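Local coordinates for protein (R)-specific secondary-alkylsulfatase (Pseudomonas sp., PDB 4AXH) that hydrolyses (R)-secondary-alkyl sulfates with strict inversion of configuration, using a zinc-dependent metallo-beta-lactamase-type fold to release (S)-alcohols and sulfate, at residues Y125-E139 / L150-Y163. Residues are numbered along the deposited sequence; the frame is centred on the assembly and turned at random.
Sequences YQVRGLDPANMTIIE and LTTAETARAALDLY
The carboxylate of Asp-131 is gripped at both oxygens, by three donors from around the start of helix 153-163 and a fourth from its own loop. OD1 accepts from Thr-151 N on its syn side (3.0 Å) and from the hydroxyl of Thr-155 on its anti side. OD2 takes the hydroxyl of Thr-151 syn, at 2.6 Å from OG1, and the backbone N of Ala-133 anti, closing an Asx turn. These four donors fix the rotation of the carboxylate and should favour its charged form. Thr-152 is the N-cap, and its OG1 donates to Thr-155 OG1, which in turn donates its own hydrogen bond to Asp-131 OD1 (2.5 Å).

Next to this carboxylate, Leu-150 lays CD2 against the backbone of Ala-133 and Asn-134. Met-135 extends toward the helix, chi1 -176° carrying CG away from the backbone N, and bends at chi3, which brings CE 3.7 Å from Ala-159 CB and SD beside Leu-160 CD1. The small Ala-159 lets Val-127 approach too, CG1 to CB 3.6 Å, while both methyls of Leu-130 meet Leu-162 CD2. At the far end Ile-137 CG2 lies over one face of the Tyr-163 ring, 3.9 Å from its centroid. That ring turns its edge to the face of Tyr-125 in an offset edge-to-face pair, planes at 70°. Tyr-163 OH donates to Glu-139 OE2 (2.5 Å); OE1 of the same glutamate is salt-bridged to Arg-167.

The helix thus packs on the antiparallel hairpin 124-128/135-138 of the metallo-beta-lactamase fold; strands 116-119 and 144-147 flank it, and helix 182-185, carrying zinc ligands Asp-183 and His-184, touches Thr-151 and Ala-133.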
loop_
_atom_site.group_PDB
_atom_site.type_symbol
_atom_site.label_atom_id
_atom_site.label_comp_id
_atom_site.label_asym_id
_atom_site.label_seq_id
_atom_site.Cartn_x
_atom_site.Cartn_y
_atom_site.Cartn_z
ATOM N N TYR A 125 21.796 22.514 -22.460
ATOM C CA TYR A 125 22.661 22.473 -21.296
ATOM C C TYR A 125 21.955 21.916 -20.059
ATOM O O TYR A 125 20.733 21.727 -20.042
ATOM C CB TYR A 125 23.261 23.862 -21.012
ATOM C CG TYR A 125 23.963 24.455 -22.212
ATOM C CD1 TYR A 125 23.243 25.074 -23.231
ATOM C CD2 TYR A 125 25.343 24.379 -22.346
ATOM C CE1 TYR A 125 23.877 25.557 -24.372
ATOM C CE2 TYR A 125 25.992 24.918 -23.457
ATOM C CZ TYR A 125 25.253 25.493 -24.474
ATOM O OH TYR A 125 25.876 25.996 -25.593
ATOM N N GLN A 126 22.745 21.629 -19.021
ATOM C CA GLN A 126 22.235 21.079 -17.796
ATOM C C GLN A 126 23.059 21.589 -16.638
ATOM O O GLN A 126 24.288 21.697 -16.749
ATOM C CB GLN A 126 22.301 19.554 -17.886
ATOM C CG GLN A 126 21.195 18.828 -17.149
ATOM C CD GLN A 126 20.963 17.437 -17.702
ATOM O OE1 GLN A 126 19.707 17.044 -17.751
ATOM N NE2 GLN A 126 21.897 16.678 -18.001
ATOM N N VAL A 127 22.381 21.938 -15.537
ATOM C CA VAL A 127 23.026 22.341 -14.299
ATOM C C VAL A 127 22.750 21.204 -13.352
ATOM O O VAL A 127 21.583 20.864 -13.070
ATOM C CB VAL A 127 22.581 23.711 -13.721
ATOM C CG1 VAL A 127 23.372 24.042 -12.450
ATOM C CG2 VAL A 127 22.744 24.831 -14.750
ATOM N N ARG A 128 23.842 20.575 -12.914
ATOM C CA ARG A 128 23.825 19.430 -12.016
ATOM C C ARG A 128 24.698 19.716 -10.811
ATOM O O ARG A 128 25.716 20.397 -10.942
ATOM C CB ARG A 128 24.394 18.195 -12.751
ATOM C CG ARG A 128 23.734 17.881 -14.081
ATOM C CD ARG A 128 23.774 16.415 -14.404
ATOM N NE ARG A 128 25.126 15.929 -14.659
ATOM C CZ ARG A 128 25.736 15.962 -15.841
ATOM N NH1 ARG A 128 25.120 16.471 -16.909
ATOM N NH2 ARG A 128 26.960 15.510 -15.965
ATOM N N GLY A 129 24.324 19.168 -9.662
ATOM C CA GLY A 129 25.115 19.302 -8.442
ATOM C C GLY A 129 25.036 20.614 -7.692
ATOM O O GLY A 129 25.838 20.872 -6.790
ATOM N N LEU A 130 24.080 21.464 -8.047
ATOM C CA LEU A 130 23.909 22.728 -7.342
ATOM C C LEU A 130 22.640 22.612 -6.499
ATOM O O LEU A 130 22.173 23.615 -5.973
ATOM C CB LEU A 130 23.834 23.888 -8.356
ATOM C CG LEU A 130 25.166 24.544 -8.755
ATOM C CD1 LEU A 130 25.886 23.744 -9.799
ATOM C CD2 LEU A 130 24.939 25.899 -9.339
ATOM N N ASP A 131 22.112 21.353 -6.341
ATOM C CA ASP A 131 20.836 21.012 -5.687
ATOM C C ASP A 131 20.643 19.480 -5.740
ATOM O O ASP A 131 21.200 18.838 -6.647
ATOM C CB ASP A 131 19.694 21.640 -6.562
ATOM C CG ASP A 131 18.267 21.601 -6.037
ATOM O OD1 ASP A 131 17.856 22.563 -5.350
ATOM O OD2 ASP A 131 17.529 20.667 -6.404
ATOM N N PRO A 132 19.748 18.875 -4.904
ATOM C CA PRO A 132 19.428 17.459 -5.091
ATOM C C PRO A 132 19.036 17.076 -6.539
ATOM O O PRO A 132 19.338 15.979 -6.998
ATOM C CB PRO A 132 18.239 17.269 -4.137
ATOM C CG PRO A 132 18.471 18.224 -3.046
ATOM C CD PRO A 132 18.990 19.426 -3.746
ATOM N N ALA A 133 18.380 17.983 -7.273
ATOM C CA ALA A 133 17.956 17.720 -8.649
ATOM C C ALA A 133 18.755 18.522 -9.711
ATOM O O ALA A 133 19.678 19.256 -9.373
ATOM C CB ALA A 133 16.464 17.954 -8.785
ATOM N N ASN A 134 18.415 18.331 -10.989
ATOM C CA ASN A 134 19.028 18.992 -12.133
ATOM C C ASN A 134 18.024 19.905 -12.817
ATOM O O ASN A 134 16.800 19.670 -12.751
ATOM C CB ASN A 134 19.516 17.950 -13.185
ATOM C CG ASN A 134 20.443 16.873 -12.677
ATOM O OD1 ASN A 134 21.123 16.996 -11.637
ATOM N ND2 ASN A 134 20.498 15.792 -13.420
ATOM N N MET A 135 18.565 20.924 -13.527
ATOM C CA MET A 135 17.799 21.873 -14.333
ATOM C C MET A 135 18.285 21.697 -15.783
ATOM O O MET A 135 19.480 21.823 -16.065
ATOM C CB MET A 135 18.059 23.322 -13.836
ATOM C CG MET A 135 17.229 24.411 -14.542
ATOM S SD MET A 135 17.866 26.100 -14.264
ATOM C CE MET A 135 17.353 26.382 -12.528
ATOM N N THR A 136 17.378 21.388 -16.680
ATOM C CA THR A 136 17.701 21.278 -18.101
ATOM C C THR A 136 17.390 22.645 -18.759
ATOM O O THR A 136 16.279 23.162 -18.608
ATOM C CB THR A 136 16.894 20.156 -18.731
ATOM O OG1 THR A 136 17.125 18.929 -18.011
ATOM C CG2 THR A 136 17.176 20.013 -20.221
ATOM N N ILE A 137 18.382 23.240 -19.435
ATOM C CA ILE A 137 18.208 24.519 -20.116
ATOM C C ILE A 137 18.264 24.353 -21.628
ATOM O O ILE A 137 19.334 24.107 -22.167
ATOM C CB ILE A 137 19.166 25.633 -19.626
ATOM C CG1 ILE A 137 19.077 25.813 -18.115
ATOM C CG2 ILE A 137 18.840 26.942 -20.356
ATOM C CD1 ILE A 137 20.355 26.202 -17.450
ATOM N N ILE A 138 17.117 24.496 -22.295
ATOM C CA ILE A 138 16.993 24.428 -23.757
ATOM C C ILE A 138 17.025 25.867 -24.253
ATOM O O ILE A 138 16.268 26.712 -23.759
ATOM C CB ILE A 138 15.695 23.716 -24.245
ATOM C CG1 ILE A 138 15.347 22.470 -23.434
ATOM C CG2 ILE A 138 15.747 23.401 -25.724
ATOM C CD1 ILE A 138 13.827 22.094 -23.495
ATOM N N GLU A 139 17.885 26.151 -25.239
ATOM C CA GLU A 139 17.971 27.492 -25.819
ATOM C C GLU A 139 16.718 27.959 -26.581
ATOM O O GLU A 139 15.767 28.427 -25.937
ATOM C CB GLU A 139 19.317 27.769 -26.473
ATOM C CG GLU A 139 20.293 28.144 -25.366
ATOM C CD GLU A 139 21.783 28.134 -25.594
ATOM O OE1 GLU A 139 22.233 28.065 -26.762
ATOM O OE2 GLU A 139 22.506 28.312 -24.592
ATOM N N LEU A 150 14.579 23.196 -9.835
ATOM C CA LEU A 150 15.289 22.749 -8.636
ATOM C C LEU A 150 14.372 22.778 -7.365
ATOM O O LEU A 150 13.160 22.994 -7.489
ATOM C CB LEU A 150 16.628 23.496 -8.444
ATOM C CG LEU A 150 17.620 23.588 -9.631
ATOM C CD1 LEU A 150 18.878 24.333 -9.229
ATOM C CD2 LEU A 150 18.000 22.219 -10.164
ATOM N N THR A 151 14.950 22.539 -6.162
ATOM C CA THR A 151 14.236 22.435 -4.884
ATOM C C THR A 151 13.945 23.786 -4.233
ATOM O O THR A 151 12.926 23.929 -3.547
ATOM C CB THR A 151 15.078 21.579 -3.889
ATOM O OG1 THR A 151 15.656 20.479 -4.568
ATOM C CG2 THR A 151 14.290 21.069 -2.739
ATOM N N THR A 152 14.892 24.729 -4.336
ATOM C CA THR A 152 14.799 26.003 -3.651
ATOM C C THR A 152 15.020 27.195 -4.558
ATOM O O THR A 152 15.671 27.081 -5.598
ATOM C CB THR A 152 15.751 26.012 -2.466
ATOM O OG1 THR A 152 17.094 26.177 -2.933
ATOM C CG2 THR A 152 15.647 24.745 -1.611
ATOM N N ALA A 153 14.503 28.361 -4.152
ATOM C CA ALA A 153 14.638 29.603 -4.917
ATOM C C ALA A 153 16.115 30.014 -5.051
ATOM O O ALA A 153 16.540 30.487 -6.123
ATOM C CB ALA A 153 13.819 30.694 -4.237
ATOM N N GLU A 154 16.907 29.783 -3.978
ATOM C CA GLU A 154 18.344 30.110 -3.930
ATOM C C GLU A 154 19.153 29.242 -4.873
ATOM O O GLU A 154 20.052 29.755 -5.539
ATOM C CB GLU A 154 18.909 30.051 -2.484
ATOM C CG GLU A 154 18.194 30.946 -1.478
ATOM C CD GLU A 154 16.982 30.299 -0.846
ATOM O OE1 GLU A 154 16.551 29.234 -1.338
ATOM O OE2 GLU A 154 16.444 30.865 0.131
ATOM N N THR A 155 18.812 27.937 -4.967
ATOM C CA THR A 155 19.493 27.022 -5.880
ATOM C C THR A 155 19.101 27.273 -7.335
ATOM O O THR A 155 19.985 27.355 -8.202
ATOM C CB THR A 155 19.544 25.568 -5.356
ATOM O OG1 THR A 155 18.230 25.063 -5.169
ATOM C CG2 THR A 155 20.341 25.435 -4.058
ATOM N N ALA A 156 17.801 27.504 -7.591
ATOM C CA ALA A 156 17.284 27.866 -8.921
ATOM C C ALA A 156 18.015 29.089 -9.465
ATOM O O ALA A 156 18.483 29.085 -10.604
ATOM C CB ALA A 156 15.806 28.164 -8.830
ATOM N N ARG A 157 18.163 30.109 -8.617
ATOM C CA ARG A 157 18.867 31.354 -8.929
ATOM C C ARG A 157 20.344 31.111 -9.203
ATOM O O ARG A 157 20.861 31.611 -10.196
ATOM C CB ARG A 157 18.671 32.392 -7.789
ATOM C CG ARG A 157 19.107 33.803 -8.119
ATOM C CD ARG A 157 18.132 34.552 -9.010
ATOM N NE ARG A 157 18.304 34.250 -10.438
ATOM C CZ ARG A 157 19.232 34.801 -11.204
ATOM N NH1 ARG A 157 20.089 35.682 -10.690
ATOM N NH2 ARG A 157 19.337 34.456 -12.484
ATOM N N ALA A 158 21.014 30.337 -8.345
ATOM C CA ALA A 158 22.426 30.021 -8.525
ATOM C C ALA A 158 22.694 29.233 -9.815
ATOM O O ALA A 158 23.653 29.541 -10.511
ATOM C CB ALA A 158 22.960 29.287 -7.304
ATOM N N ALA A 159 21.850 28.233 -10.134
ATOM C CA ALA A 159 21.961 27.419 -11.357
ATOM C C ALA A 159 21.907 28.305 -12.622
ATOM O O ALA A 159 22.789 28.238 -13.498
ATOM C CB ALA A 159 20.829 26.417 -11.396
ATOM N N LEU A 160 20.872 29.174 -12.673
ATOM C CA LEU A 160 20.651 30.161 -13.720
ATOM C C LEU A 160 21.792 31.213 -13.770
ATOM O O LEU A 160 22.159 31.651 -14.859
ATOM C CB LEU A 160 19.311 30.821 -13.446
ATOM C CG LEU A 160 18.419 31.068 -14.628
ATOM C CD1 LEU A 160 17.701 29.823 -15.053
ATOM C CD2 LEU A 160 17.404 32.145 -14.289
ATOM N N ASP A 161 22.382 31.575 -12.615
ATOM C CA ASP A 161 23.497 32.526 -12.545
ATOM C C ASP A 161 24.744 31.970 -13.239
ATOM O O ASP A 161 25.397 32.698 -14.022
ATOM C CB ASP A 161 23.832 32.911 -11.082
ATOM C CG ASP A 161 23.000 34.035 -10.470
ATOM O OD1 ASP A 161 22.333 34.774 -11.240
ATOM O OD2 ASP A 161 23.086 34.236 -9.228
ATOM N N LEU A 162 25.073 30.674 -12.933
ATOM C CA LEU A 162 26.198 29.908 -13.462
ATOM C C LEU A 162 26.029 29.732 -14.955
ATOM O O LEU A 162 27.006 29.884 -15.679
ATOM C CB LEU A 162 26.318 28.557 -12.739
ATOM C CG LEU A 162 27.359 27.537 -13.231
ATOM C CD1 LEU A 162 28.769 28.062 -13.096
ATOM C CD2 LEU A 162 27.204 26.223 -12.474
ATOM N N TYR A 163 24.795 29.493 -15.417
ATOM C CA TYR A 163 24.474 29.378 -16.834
ATOM C C TYR A 163 24.708 30.703 -17.559
ATOM O O TYR A 163 25.300 30.712 -18.653
ATOM C CB TYR A 163 23.021 28.934 -17.039
ATOM C CG TYR A 163 22.568 28.972 -18.482
ATOM C CD1 TYR A 163 22.841 27.913 -19.352
ATOM C CD2 TYR A 163 21.849 30.057 -18.980
ATOM C CE1 TYR A 163 22.416 27.941 -20.685
ATOM C CE2 TYR A 163 21.432 30.103 -20.316
ATOM C CZ TYR A 163 21.717 29.041 -21.164
ATOM O OH TYR A 163 21.310 29.072 -22.474
HETATM O O HOH W 1 15.080 20.472 -10.659
#